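Local atomic coordinates of probable tagatose 6-phosphate kinase (PDB entry 3TXV), a protein that probably takes part in carbohydrate metabolism, possibly as a kinase that phosphorylates tagatose 6-phosphate. Residues R21-I26 against P47-A52. Sequence-based numbering, arbitrary orientation.
Sequences RGIPSI and PVLIEA
Ile23 makes the first touch, setting the CG2 methyl of its beta branch against Leu49: the two side chains run at about a right angle, and Ile23 CG2 comes within 4.0 Å of Leu49 CD2. Next along, the carbonyl O of Pro24 sits 3.4 Å from Leu49 CB. At Ser25 the contact becomes polar. With OG anti to the backbone N (chi1 -163°), the hydroxyl passes Leu49 CD2 and donates to the carboxylate of Glu51, Ser25 OG to Glu51 OE2 being 2.5 Å; it meets that oxygen on the anti side, somewhat out of the carboxylate plane. The two segments are neighbouring parallel strands, the first and second of an eight-stranded beta/alpha barrel of TIM type, joined through helix 31-43 as a beta-alpha-beta crossover; on the other edge of strand 23-26, Ile23 and Ser25 bond through their backbones to strand 283-288, which closes the barrel. The axes of the two strands lie 36° apart. Glu51 OE2 also forms a salt bridge with Lys127, so this buried carboxylate ties strands 23-26, 48-53 and 127-130 together. Were Glu51 an alanine, the Ser25 hydroxyl would probably lose this acceptor and Lys127 the carboxylate it pairs with. Ile26 brings the backbones together: Ile26 N donates to Leu49 O at 3.1 Å, and Glu51 N returns a nearly straight bond to Ile26 O at 3.0 Å, so the two bonds flank Ile50. The Ile26 side chain lies on the same face of the sheet as that of Ile50, and CG2 of Ile50 stands 3.7 Å from Ile26 O.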
ATOM      1  N   ARG A  21       9.786   0.479  18.782  1.00 49.18           N
ATOM      2  CA  ARG A  21       9.694   0.142  17.335  1.00 49.75           C
ATOM      3  C   ARG A  21       8.282  -0.331  16.824  1.00 49.62           C
ATOM      4  O   ARG A  21       7.448  -0.884  17.573  1.00 48.90           O
ATOM      5  CB  ARG A  21      10.845  -0.814  16.905  1.00 49.53           C
ATOM      6  CG  ARG A  21      12.152  -0.074  16.537  1.00 50.38           C
ATOM      7  N   GLY A  22       8.036  -0.021  15.544  1.00 48.94           N
ATOM      8  CA  GLY A  22       6.938  -0.564  14.757  1.00 47.44           C
ATOM      9  C   GLY A  22       7.505  -0.730  13.361  1.00 46.32           C
ATOM     10  O   GLY A  22       8.691  -0.461  13.134  1.00 46.14           O
ATOM     11  N   ILE A  23       6.688  -1.172  12.420  1.00 45.01           N
ATOM     12  CA  ILE A  23       7.171  -1.291  11.043  1.00 44.24           C
ATOM     13  C   ILE A  23       6.214  -0.635  10.048  1.00 44.06           C
ATOM     14  O   ILE A  23       4.971  -0.803  10.163  1.00 43.81           O
ATOM     15  CB  ILE A  23       7.530  -2.745  10.662  1.00 43.67           C
ATOM     16  CG1 ILE A  23       8.202  -2.782   9.316  1.00 43.47           C
ATOM     17  CG2 ILE A  23       6.318  -3.639  10.621  1.00 43.83           C
ATOM     18  CD1 ILE A  23       9.274  -3.864   9.210  1.00 42.12           C
ATOM     19  N   PRO A  24       6.776   0.188   9.127  1.00 43.54           N
ATOM     20  CA  PRO A  24       5.995   0.796   8.038  1.00 43.00           C
ATOM     21  C   PRO A  24       5.737  -0.217   6.957  1.00 42.36           C
ATOM     22  O   PRO A  24       6.625  -1.016   6.636  1.00 42.13           O
ATOM     23  CB  PRO A  24       6.909   1.904   7.510  1.00 42.78           C
ATOM     24  CG  PRO A  24       8.213   1.609   8.020  1.00 43.03           C
ATOM     25  CD  PRO A  24       8.059   0.876   9.296  1.00 43.03           C
ATOM     26  N   SER A  25       4.517  -0.213   6.434  1.00 41.50           N
ATOM     27  CA  SER A  25       4.139  -1.166   5.403  1.00 41.27           C
ATOM     28  C   SER A  25       3.922  -0.444   4.092  1.00 41.39           C
ATOM     29  O   SER A  25       3.084   0.449   3.996  1.00 41.99           O
ATOM     30  CB  SER A  25       2.879  -1.908   5.816  1.00 40.77           C
ATOM     31  OG  SER A  25       2.725  -3.064   5.037  1.00 40.44           O
ATOM     32  N   ILE A  26       4.683  -0.805   3.077  1.00 41.66           N
ATOM     33  CA  ILE A  26       4.568  -0.109   1.812  1.00 41.73           C
ATOM     34  C   ILE A  26       3.790  -0.955   0.833  1.00 43.06           C
ATOM     35  O   ILE A  26       4.335  -1.950   0.342  1.00 43.19           O
ATOM     36  CB  ILE A  26       5.936   0.153   1.197  1.00 41.35           C
ATOM     37  CG1 ILE A  26       6.986   0.584   2.268  1.00 40.13           C
ATOM     38  CG2 ILE A  26       5.788   1.081   0.040  1.00 39.77           C
ATOM     39  CD1 ILE A  26       6.613   1.789   3.152  1.00 37.56           C
ATOM     40  N   PRO A  47      15.133  -2.982   7.914  1.00 48.44           N
ATOM     41  CA  PRO A  47      14.574  -3.648   6.721  1.00 47.02           C
ATOM     42  C   PRO A  47      13.338  -2.932   6.152  1.00 45.29           C
ATOM     43  O   PRO A  47      12.789  -2.021   6.797  1.00 45.21           O
ATOM     44  CB  PRO A  47      14.187  -5.034   7.244  1.00 47.02           C
ATOM     45  CG  PRO A  47      13.840  -4.796   8.678  1.00 47.69           C
ATOM     46  CD  PRO A  47      14.705  -3.652   9.164  1.00 48.22           C
ATOM     47  N   VAL A  48      12.920  -3.353   4.959  1.00 42.93           N
ATOM     48  CA  VAL A  48      11.792  -2.750   4.279  1.00 41.23           C
ATOM     49  C   VAL A  48      10.675  -3.759   4.017  1.00 40.77           C
ATOM     50  O   VAL A  48      10.886  -4.815   3.377  1.00 40.40           O
ATOM     51  CB  VAL A  48      12.230  -2.083   2.965  1.00 41.21           C
ATOM     52  CG1 VAL A  48      12.708  -3.100   1.960  1.00 40.71           C
ATOM     53  CG2 VAL A  48      11.120  -1.240   2.380  1.00 41.08           C
ATOM     54  N   LEU A  49       9.483  -3.429   4.511  1.00 39.42           N
ATOM     55  CA  LEU A  49       8.320  -4.276   4.291  1.00 38.35           C
ATOM     56  C   LEU A  49       7.596  -3.864   3.006  1.00 38.35           C
ATOM     57  O   LEU A  49       7.028  -2.766   2.914  1.00 38.31           O
ATOM     58  CB  LEU A  49       7.402  -4.179   5.501  1.00 37.69           C
ATOM     59  CG  LEU A  49       6.107  -4.956   5.512  1.00 36.56           C
ATOM     60  CD1 LEU A  49       6.332  -6.408   5.174  1.00 35.96           C
ATOM     61  CD2 LEU A  49       5.537  -4.834   6.887  1.00 36.72           C
ATOM     62  N   ILE A  50       7.623  -4.724   1.998  1.00 38.02           N
ATOM     63  CA  ILE A  50       6.826  -4.441   0.808  1.00 38.30           C
ATOM     64  C   ILE A  50       5.683  -5.449   0.581  1.00 38.92           C
ATOM     65  O   ILE A  50       5.895  -6.673   0.569  1.00 38.42           O
ATOM     66  CB  ILE A  50       7.679  -4.298  -0.425  1.00 37.67           C
ATOM     67  CG1 ILE A  50       8.643  -3.165  -0.216  1.00 38.44           C
ATOM     68  CG2 ILE A  50       6.810  -3.963  -1.618  1.00 37.06           C
ATOM     69  CD1 ILE A  50       9.898  -3.331  -1.027  1.00 43.74           C
ATOM     70  N   GLU A  51       4.478  -4.908   0.380  1.00 39.29           N
ATOM     71  CA  GLU A  51       3.251  -5.706   0.346  1.00 39.59           C
ATOM     72  C   GLU A  51       2.557  -5.643  -1.017  1.00 39.52           C
ATOM     73  O   GLU A  51       2.630  -4.646  -1.698  1.00 39.75           O
ATOM     74  CB  GLU A  51       2.293  -5.238   1.450  1.00 39.73           C
ATOM     75  CG  GLU A  51       2.893  -5.230   2.842  1.00 40.21           C
ATOM     76  CD  GLU A  51       1.984  -5.908   3.850  1.00 42.90           C
ATOM     77  OE1 GLU A  51       1.272  -6.864   3.438  1.00 43.20           O
ATOM     78  OE2 GLU A  51       1.975  -5.495   5.046  1.00 42.36           O
ATOM     79  N   ALA A  52       1.901  -6.725  -1.405  1.00 39.93           N
ATOM     80  CA  ALA A  52       1.039  -6.755  -2.575  1.00 40.75           C
ATOM     81  C   ALA A  52      -0.342  -7.294  -2.146  1.00 41.21           C
ATOM     82  O   ALA A  52      -0.416  -7.976  -1.131  1.00 41.63           O
ATOM     83  CB  ALA A  52       1.665  -7.624  -3.620  1.00 40.48           C
TER